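PDB 3TP4: computational Design of Enzyme from Synthetic construct, which probably carries a computationally designed catalytic triad with an activated hydroxyl nucleophile, built into a scaffold of glycosyl hydrolase family 26. Local coordinates for residues A[444-452]-A[459-467]; A[191-202]-A[376-384]. All blocks are in the same frame, centred on the assembly; numbering follows the deposited sequence.

Contact 1: A[444-452]-A[459-467]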
loop_
_atom_site.group_PDB
_atom_site.type_symbol
_atom_site.label_atom_id
_atom_site.label_comp_id
_atom_site.label_asym_id
_atom_site.label_seq_id
_atom_site.Cartn_x
_atom_site.Cartn_y
_atom_site.Cartn_z
ATOM N N THR A 444 30.757 -14.464 -7.257
ATOM C CA THR A 444 29.904 -14.232 -6.105
ATOM C C THR A 444 29.352 -12.815 -6.115
ATOM O O THR A 444 29.533 -12.081 -5.149
ATOM C CB THR A 444 30.681 -14.445 -4.779
ATOM O OG1 THR A 444 30.582 -13.267 -3.973
ATOM C CG2 THR A 444 32.144 -14.734 -5.041
ATOM N N TYR A 445 28.674 -12.428 -7.194
ATOM C CA TYR A 445 28.387 -11.012 -7.415
ATOM C C TYR A 445 27.168 -10.746 -8.305
ATOM O O TYR A 445 26.268 -10.035 -7.896
ATOM C CB TYR A 445 29.622 -10.300 -7.959
ATOM C CG TYR A 445 30.063 -9.135 -7.115
ATOM C CD1 TYR A 445 30.925 -9.319 -6.042
ATOM C CD2 TYR A 445 29.618 -7.848 -7.391
ATOM C CE1 TYR A 445 31.331 -8.261 -5.271
ATOM C CE2 TYR A 445 30.017 -6.782 -6.626
ATOM C CZ TYR A 445 30.875 -6.993 -5.567
ATOM O OH TYR A 445 31.275 -5.927 -4.798
ATOM N N THR A 446 27.131 -11.306 -9.512
ATOM C CA THR A 446 25.882 -11.294 -10.281
ATOM C C THR A 446 25.243 -12.685 -10.289
ATOM O O THR A 446 25.894 -13.690 -10.576
ATOM C CB THR A 446 26.056 -10.780 -11.730
ATOM O OG1 THR A 446 26.760 -11.752 -12.506
ATOM C CG2 THR A 446 26.812 -9.455 -11.749
ATOM N N VAL A 447 23.962 -12.726 -9.956
ATOM C CA VAL A 447 23.221 -13.975 -9.823
ATOM C C VAL A 447 22.051 -13.946 -10.809
ATOM O O VAL A 447 21.118 -13.163 -10.642
ATOM C CB VAL A 447 22.687 -14.130 -8.387
ATOM C CG1 VAL A 447 21.910 -15.443 -8.232
ATOM C CG2 VAL A 447 23.832 -14.064 -7.395
ATOM N N THR A 448 22.127 -14.769 -11.850
ATOM C CA THR A 448 21.142 -14.727 -12.922
ATOM C C THR A 448 20.313 -16.003 -12.963
ATOM O O THR A 448 20.851 -17.091 -13.176
ATOM C CB THR A 448 21.812 -14.525 -14.292
ATOM O OG1 THR A 448 22.519 -13.283 -14.288
ATOM C CG2 THR A 448 20.772 -14.511 -15.405
ATOM N N ALA A 449 19.009 -15.855 -12.737
ATOM C CA ALA A 449 18.077 -16.973 -12.793
ATOM C C ALA A 449 17.468 -17.082 -14.177
ATOM O O ALA A 449 16.986 -16.089 -14.733
ATOM C CB ALA A 449 16.978 -16.802 -11.758
ATOM N N THR A 450 17.474 -18.293 -14.722
ATOM C CA THR A 450 16.864 -18.534 -16.014
ATOM C C THR A 450 15.830 -19.644 -15.890
ATOM O O THR A 450 16.166 -20.810 -15.639
ATOM C CB THR A 450 17.929 -18.896 -17.057
ATOM O OG1 THR A 450 18.903 -17.846 -17.112
ATOM C CG2 THR A 450 17.308 -19.097 -18.441
ATOM N N ALA A 451 14.567 -19.274 -16.066
ATOM C CA ALA A 451 13.472 -20.229 -15.968
ATOM C C ALA A 451 12.981 -20.666 -17.346
ATOM O O ALA A 451 12.726 -19.835 -18.216
ATOM C CB ALA A 451 12.335 -19.627 -15.164
ATOM N N THR A 452 12.860 -21.977 -17.535
ATOM C CA THR A 452 12.277 -22.538 -18.747
ATOM C C THR A 452 10.803 -22.823 -18.481
ATOM O O THR A 452 10.460 -23.676 -17.650
ATOM C CB THR A 452 13.011 -23.816 -19.149
ATOM O OG1 THR A 452 14.371 -23.490 -19.452
ATOM C CG2 THR A 452 12.364 -24.490 -20.365
ATOM N N ASP A 459 14.183 -14.543 -17.510
ATOM C CA ASP A 459 15.354 -14.377 -16.659
ATOM C C ASP A 459 15.369 -13.082 -15.873
ATOM O O ASP A 459 14.583 -12.178 -16.125
ATOM C CB ASP A 459 16.675 -14.580 -17.411
ATOM C CG ASP A 459 16.827 -13.672 -18.619
ATOM O OD1 ASP A 459 16.261 -12.561 -18.628
ATOM O OD2 ASP A 459 17.534 -14.082 -19.563
ATOM N N VAL A 460 16.275 -13.030 -14.908
ATOM C CA VAL A 460 16.401 -11.897 -14.017
ATOM C C VAL A 460 17.789 -11.996 -13.410
ATOM O O VAL A 460 18.305 -13.104 -13.222
ATOM C CB VAL A 460 15.321 -11.936 -12.927
ATOM C CG1 VAL A 460 15.447 -13.220 -12.075
ATOM C CG2 VAL A 460 15.375 -10.671 -12.068
ATOM N N THR A 461 18.399 -10.844 -13.136
ATOM C CA THR A 461 19.730 -10.776 -12.538
ATOM C C THR A 461 19.727 -9.938 -11.262
ATOM O O THR A 461 19.247 -8.802 -11.255
ATOM C CB THR A 461 20.760 -10.183 -13.520
ATOM O OG1 THR A 461 20.847 -11.020 -14.671
ATOM C CG2 THR A 461 22.133 -10.095 -12.869
ATOM N N ASN A 462 20.230 -10.518 -10.176
ATOM C CA ASN A 462 20.476 -9.774 -8.949
ATOM C C ASN A 462 21.971 -9.552 -8.769
ATOM O O ASN A 462 22.781 -10.445 -9.037
ATOM C CB ASN A 462 19.933 -10.511 -7.714
ATOM C CG ASN A 462 18.431 -10.419 -7.586
ATOM O OD1 ASN A 462 17.741 -9.937 -8.492
ATOM N ND2 ASN A 462 17.908 -10.900 -6.456
ATOM N N GLU A 463 22.336 -8.371 -8.293
ATOM C CA GLU A 463 23.734 -8.067 -8.006
ATOM C C GLU A 463 23.943 -8.044 -6.497
ATOM O O GLU A 463 23.313 -7.267 -5.791
ATOM C CB GLU A 463 24.125 -6.729 -8.637
ATOM C CG GLU A 463 25.621 -6.540 -8.797
ATOM C CD GLU A 463 25.970 -5.589 -9.926
ATOM O OE1 GLU A 463 25.075 -4.846 -10.388
ATOM O OE2 GLU A 463 27.142 -5.592 -10.356
ATOM N N VAL A 464 24.806 -8.917 -5.993
ATOM C CA VAL A 464 24.959 -9.047 -4.546
ATOM C C VAL A 464 26.422 -9.057 -4.106
ATOM O O VAL A 464 27.323 -9.228 -4.915
ATOM C CB VAL A 464 24.275 -10.330 -4.018
ATOM C CG1 VAL A 464 22.813 -10.402 -4.475
ATOM C CG2 VAL A 464 25.024 -11.544 -4.482
ATOM N N ALA A 465 26.657 -8.880 -2.814
ATOM C CA ALA A 465 28.020 -8.917 -2.302
ATOM C C ALA A 465 28.190 -10.116 -1.390
ATOM O O ALA A 465 27.236 -10.546 -0.750
ATOM C CB ALA A 465 28.342 -7.633 -1.560
ATOM N N ALA A 466 29.396 -10.674 -1.344
ATOM C CA ALA A 466 29.688 -11.724 -0.375
ATOM C C ALA A 466 30.650 -11.208 0.682
ATOM O O ALA A 466 31.606 -10.500 0.367
ATOM C CB ALA A 466 30.252 -12.960 -1.055
ATOM N N ALA A 467 30.386 -11.560 1.936
ATOM C CA ALA A 467 31.224 -11.124 3.044
ATOM C C ALA A 467 32.619 -11.737 2.953
ATOM O O ALA A 467 33.404 -11.415 2.059
ATOM C CB ALA A 467 30.568 -11.471 4.373
HETATM O O HOH W 1 19.292 -15.996 -19.244
#
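Matching torsions bring Thr-448 and Thr-461 together: in both, chi1 of -61° sets OG1 beside the backbone N and anti to the carbonyl carbon, and the two OG1 atoms share a hydrogen bond of 2.8 Å. The pair occupies a non-hydrogen-bonded position of the antiparallel beta hairpin 446-453/456-466, part of the Ig-like beta domain. On the same face as the threonines, a water joins Thr-450 OG1 to Asp-459 OD2, so that polar groups bridge two successive non-hydrogen-bonded pairs. The other face is packed into the domain. There Ala-449 CB meets Val-460 CG1 at 3.9 Å, and both residues lean on Ile-377 of strand 374-379. Val-447 contributes CG2, which lies 4.0 Å from Val-464 CG2. Asn-462 leads its amide away from the partner strand, and ND2 bonds to Pro-380 O. The backbone ladder is regular in the middle, where Val-447 N donates to Asn-462 O at 2.7 Å and Asn-462 N returns a bond to Val-447 O. Where the regular pairing stops, Val-464 N still reaches Tyr-445 O at 2.6 Å, with an N-H...O angle of 163°, while Val-464 O sits over one face of the Tyr-445 ring, 3.5 Å from CG.

Contact 2: A[191-202]-A[376-384]; sequences GEYQELYRFTVE and HIASPADGA
This is a buried, largely polar contact between domains, in which His-376 of strand 374-379 reaches across to helix 190-207 and is gripped at both ring nitrogens. His-376 ND1 donates to Glu-195 OE1 at 2.7 Å and His-376 NE2 to Glu-202 OE2 at 2.6 Å; each carboxylate lies nearly coplanar with the imidazole and accepts through a syn lone pair. Two acidic partners would tend to favour a doubly protonated ring. Glu-195 makes its bond by bending at chi2 (-52°), which turns OE1 to the ring. Glu-195 OE2 takes a salt bridge from Arg-198 NH1 at 2.8 Å and two waters that lead on to the backbone N atoms of Ile-377 and Asp-382. Arg-198 also lays CD over one face of the imidazole, a CH-pi contact 4.0 Å from the ring centroid, while Phe-239 meets the ring edge-to-face. The helix belongs to the TIM-barrel domain and the strand to the edge of the Ig-like sheet, crossing at 98°. A phenylalanine in place of His-376 would probably leave Glu-195 OE1 and Glu-202 OE2 without the ring N-H groups that now meet them. Towards the start of the helix, Ala-381 CB rests 3.6 Å from Glu-195 CG, and Gly-191 CA comes within 3.2 Å of Asp-382 O, where any beta carbon on the glycine would collide with that oxygen.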
loop_
_atom_site.group_PDB
_atom_site.type_symbol
_atom_site.label_atom_id
_atom_site.label_comp_id
_atom_site.label_asym_id
_atom_site.label_seq_id
_atom_site.Cartn_x
_atom_site.Cartn_y
_atom_site.Cartn_z
ATOM N N GLY A 191 16.361 -3.353 -3.242
ATOM C CA GLY A 191 16.187 -4.734 -3.672
ATOM C C GLY A 191 15.530 -5.569 -2.587
ATOM O O GLY A 191 14.705 -6.434 -2.862
ATOM N N GLU A 192 15.890 -5.305 -1.336
ATOM C CA GLU A 192 15.328 -6.046 -0.223
ATOM C C GLU A 192 13.889 -5.592 0.029
ATOM O O GLU A 192 13.018 -6.401 0.364
ATOM C CB GLU A 192 16.189 -5.875 1.033
ATOM C CG GLU A 192 17.563 -6.562 0.964
ATOM C CD GLU A 192 18.315 -6.458 2.294
ATOM O OE1 GLU A 192 18.878 -5.381 2.588
ATOM O OE2 GLU A 192 18.330 -7.443 3.049
ATOM N N TYR A 193 13.629 -4.297 -0.133
ATOM C CA TYR A 193 12.248 -3.840 -0.045
ATOM C C TYR A 193 11.382 -4.527 -1.114
ATOM O O TYR A 193 10.260 -4.965 -0.841
ATOM C CB TYR A 193 12.119 -2.325 -0.190
ATOM C CG TYR A 193 10.665 -1.905 -0.105
ATOM C CD1 TYR A 193 10.039 -1.778 1.119
ATOM C CD2 TYR A 193 9.912 -1.694 -1.250
ATOM C CE1 TYR A 193 8.715 -1.424 1.216
ATOM C CE2 TYR A 193 8.576 -1.344 -1.168
ATOM C CZ TYR A 193 7.990 -1.202 0.068
ATOM O OH TYR A 193 6.672 -0.870 0.167
ATOM N N GLN A 194 11.907 -4.599 -2.331
ATOM C CA GLN A 194 11.168 -5.192 -3.436
ATOM C C GLN A 194 10.860 -6.664 -3.161
ATOM O O GLN A 194 9.760 -7.131 -3.442
ATOM C CB GLN A 194 11.938 -5.026 -4.751
ATOM C CG GLN A 194 11.978 -3.588 -5.254
ATOM C CD GLN A 194 13.025 -3.370 -6.331
ATOM O OE1 GLN A 194 14.031 -4.082 -6.393
ATOM N NE2 GLN A 194 12.794 -2.376 -7.186
ATOM N N GLU A 195 11.818 -7.405 -2.608
ATOM C CA GLU A 195 11.545 -8.809 -2.327
ATOM C C GLU A 195 10.554 -8.955 -1.181
ATOM O O GLU A 195 9.747 -9.882 -1.183
ATOM C CB GLU A 195 12.827 -9.611 -2.060
ATOM C CG GLU A 195 13.744 -9.683 -3.271
ATOM C CD GLU A 195 13.027 -10.176 -4.533
ATOM O OE1 GLU A 195 12.157 -11.071 -4.438
ATOM O OE2 GLU A 195 13.343 -9.664 -5.619
ATOM N N LEU A 196 10.598 -8.035 -0.213
ATOM C CA LEU A 196 9.644 -8.069 0.897
ATOM C C LEU A 196 8.229 -7.843 0.366
ATOM O O LEU A 196 7.300 -8.570 0.716
ATOM C CB LEU A 196 9.971 -6.995 1.954
ATOM C CG LEU A 196 8.862 -6.653 2.964
ATOM C CD1 LEU A 196 8.480 -7.859 3.802
ATOM C CD2 LEU A 196 9.246 -5.466 3.881
ATOM N N TYR A 197 8.075 -6.821 -0.472
ATOM C CA TYR A 197 6.760 -6.488 -1.017
ATOM C C TYR A 197 6.257 -7.663 -1.864
ATOM O O TYR A 197 5.090 -8.064 -1.758
ATOM C CB TYR A 197 6.838 -5.208 -1.861
ATOM C CG TYR A 197 5.489 -4.624 -2.249
ATOM C CD1 TYR A 197 4.712 -5.211 -3.247
ATOM C CD2 TYR A 197 5.006 -3.470 -1.636
ATOM C CE1 TYR A 197 3.470 -4.673 -3.611
ATOM C CE2 TYR A 197 3.771 -2.924 -1.993
ATOM C CZ TYR A 197 3.010 -3.533 -2.978
ATOM O OH TYR A 197 1.783 -3.000 -3.319
ATOM N N ARG A 198 7.136 -8.201 -2.708
ATOM C CA ARG A 198 6.757 -9.281 -3.635
ATOM C C ARG A 198 6.335 -10.535 -2.873
ATOM O O ARG A 198 5.306 -11.139 -3.180
ATOM C CB ARG A 198 7.894 -9.591 -4.620
ATOM C CG ARG A 198 8.125 -8.474 -5.662
ATOM C CD ARG A 198 9.504 -8.564 -6.293
ATOM N NE ARG A 198 9.754 -7.470 -7.229
ATOM C CZ ARG A 198 10.951 -7.187 -7.747
ATOM N NH1 ARG A 198 12.016 -7.905 -7.418
ATOM N NH2 ARG A 198 11.086 -6.179 -8.593
ATOM N N PHE A 199 7.134 -10.924 -1.879
ATOM C CA PHE A 199 6.755 -12.038 -1.011
ATOM C C PHE A 199 5.421 -11.788 -0.339
ATOM O O PHE A 199 4.592 -12.680 -0.241
ATOM C CB PHE A 199 7.797 -12.287 0.076
ATOM C CG PHE A 199 7.379 -13.329 1.076
ATOM C CD1 PHE A 199 7.417 -14.678 0.744
ATOM C CD2 PHE A 199 6.941 -12.965 2.343
ATOM C CE1 PHE A 199 7.031 -15.643 1.656
ATOM C CE2 PHE A 199 6.558 -13.924 3.268
ATOM C CZ PHE A 199 6.591 -15.265 2.920
ATOM N N THR A 200 5.221 -10.573 0.156
ATOM C CA THR A 200 3.970 -10.246 0.825
ATOM C C THR A 200 2.783 -10.525 -0.099
ATOM O O THR A 200 1.766 -11.119 0.316
ATOM C CB THR A 200 3.949 -8.771 1.270
ATOM O OG1 THR A 200 4.916 -8.569 2.311
ATOM C CG2 THR A 200 2.568 -8.371 1.784
ATOM N N VAL A 201 2.910 -10.086 -1.348
ATOM C CA VAL A 201 1.834 -10.258 -2.317
ATOM C C VAL A 201 1.636 -11.737 -2.627
ATOM O O VAL A 201 0.516 -12.236 -2.673
ATOM C CB VAL A 201 2.118 -9.518 -3.629
ATOM C CG1 VAL A 201 1.149 -9.988 -4.698
ATOM C CG2 VAL A 201 1.992 -8.001 -3.440
ATOM N N GLU A 202 2.743 -12.438 -2.832
ATOM C CA GLU A 202 2.695 -13.848 -3.198
ATOM C C GLU A 202 2.175 -14.714 -2.042
ATOM O O GLU A 202 1.336 -15.596 -2.241
ATOM C CB GLU A 202 4.082 -14.299 -3.682
ATOM C CG GLU A 202 4.407 -13.721 -5.063
ATOM C CD GLU A 202 5.890 -13.624 -5.366
ATOM O OE1 GLU A 202 6.719 -13.919 -4.472
ATOM O OE2 GLU A 202 6.221 -13.251 -6.517
ATOM N N HIS A 376 11.613 -13.625 -10.183
ATOM C CA HIS A 376 12.482 -12.821 -9.335
ATOM C C HIS A 376 13.225 -13.696 -8.329
ATOM O O HIS A 376 12.766 -14.781 -7.956
ATOM C CB HIS A 376 11.714 -11.678 -8.636
ATOM C CG HIS A 376 10.598 -12.142 -7.760
ATOM N ND1 HIS A 376 10.689 -12.160 -6.385
ATOM C CD2 HIS A 376 9.348 -12.577 -8.062
ATOM C CE1 HIS A 376 9.549 -12.600 -5.877
ATOM N NE2 HIS A 376 8.719 -12.857 -6.874
ATOM N N ILE A 377 14.390 -13.220 -7.917
ATOM C CA ILE A 377 15.218 -13.928 -6.952
ATOM C C ILE A 377 14.925 -13.394 -5.557
ATOM O O ILE A 377 15.338 -12.290 -5.216
ATOM C CB ILE A 377 16.725 -13.740 -7.274
ATOM C CG1 ILE A 377 17.046 -14.336 -8.652
ATOM C CG2 ILE A 377 17.580 -14.383 -6.179
ATOM C CD1 ILE A 377 18.383 -13.827 -9.295
ATOM N N ALA A 378 14.197 -14.174 -4.762
ATOM C CA ALA A 378 13.801 -13.752 -3.419
ATOM C C ALA A 378 14.987 -13.745 -2.470
ATOM O O ALA A 378 15.008 -12.981 -1.503
ATOM C CB ALA A 378 12.707 -14.670 -2.869
ATOM N N SER A 379 15.947 -14.633 -2.720
ATOM C CA SER A 379 17.193 -14.621 -1.965
ATOM C C SER A 379 18.320 -15.234 -2.773
ATOM O O SER A 379 18.157 -16.293 -3.390
ATOM C CB SER A 379 17.028 -15.325 -0.607
ATOM O OG SER A 379 16.775 -16.703 -0.768
ATOM N N PRO A 380 19.478 -14.558 -2.793
ATOM C CA PRO A 380 19.711 -13.286 -2.104
ATOM C C PRO A 380 19.112 -12.112 -2.885
ATOM O O PRO A 380 19.243 -12.064 -4.104
ATOM C CB PRO A 380 21.243 -13.185 -2.084
ATOM C CG PRO A 380 21.679 -13.943 -3.274
ATOM C CD PRO A 380 20.695 -15.066 -3.449
ATOM N N ALA A 381 18.473 -11.184 -2.182
ATOM C CA ALA A 381 17.815 -10.046 -2.823
ATOM C C ALA A 381 18.834 -9.149 -3.531
ATOM O O ALA A 381 20.000 -9.115 -3.154
ATOM C CB ALA A 381 17.049 -9.255 -1.799
ATOM N N ASP A 382 18.382 -8.412 -4.542
ATOM C CA ASP A 382 19.264 -7.519 -5.283
ATOM C C ASP A 382 19.888 -6.506 -4.323
ATOM O O ASP A 382 19.193 -5.878 -3.533
ATOM C CB ASP A 382 18.503 -6.807 -6.412
ATOM C CG ASP A 382 19.436 -6.045 -7.369
ATOM O OD1 ASP A 382 19.106 -4.912 -7.770
ATOM O OD2 ASP A 382 20.495 -6.588 -7.731
ATOM N N GLY A 383 21.205 -6.366 -4.385
ATOM C CA GLY A 383 21.901 -5.394 -3.563
ATOM C C GLY A 383 22.172 -5.868 -2.146
ATOM O O GLY A 383 22.749 -5.136 -1.346
ATOM N N ALA A 384 21.754 -7.091 -1.828
ATOM C CA ALA A 384 21.966 -7.635 -0.486
ATOM C C ALA A 384 23.405 -8.133 -0.302
ATOM O O ALA A 384 24.175 -8.183 -1.257
ATOM C CB ALA A 384 20.984 -8.760 -0.213
HETATM O O HOH W 2 19.005 -3.620 -2.060
HETATM O O HOH W 3 16.507 -2.870 -6.967
HETATM O O HOH W 4 14.983 -10.390 -8.262
HETATM O O HOH W 5 15.720 -8.477 -5.694
#

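In the fold
Contact 1 and contact 2, with centres about 13 Å apart, illustrate how a C-terminal beta domain is built on itself and then docked. The hairpin of contact 1 is joined to the loop of contact 2 through Glu-463: Asp-382 OD2 lies 2.6 Å from Glu-463 N, and Gly-383 N lies 2.7 Å from Glu-463 O, both probable hydrogen bonds. Ile-377 connects them too, its CD1 packing against Val-447 O, while its neighbour His-376 turns to the barrel helix. Neither contact includes the residues of the likely designed triad, Ser-70, His-37 and Glu-320, which lie on barrel strands 66-70, 32-37 and 318-321; only contact 2 involves the domain that carries it.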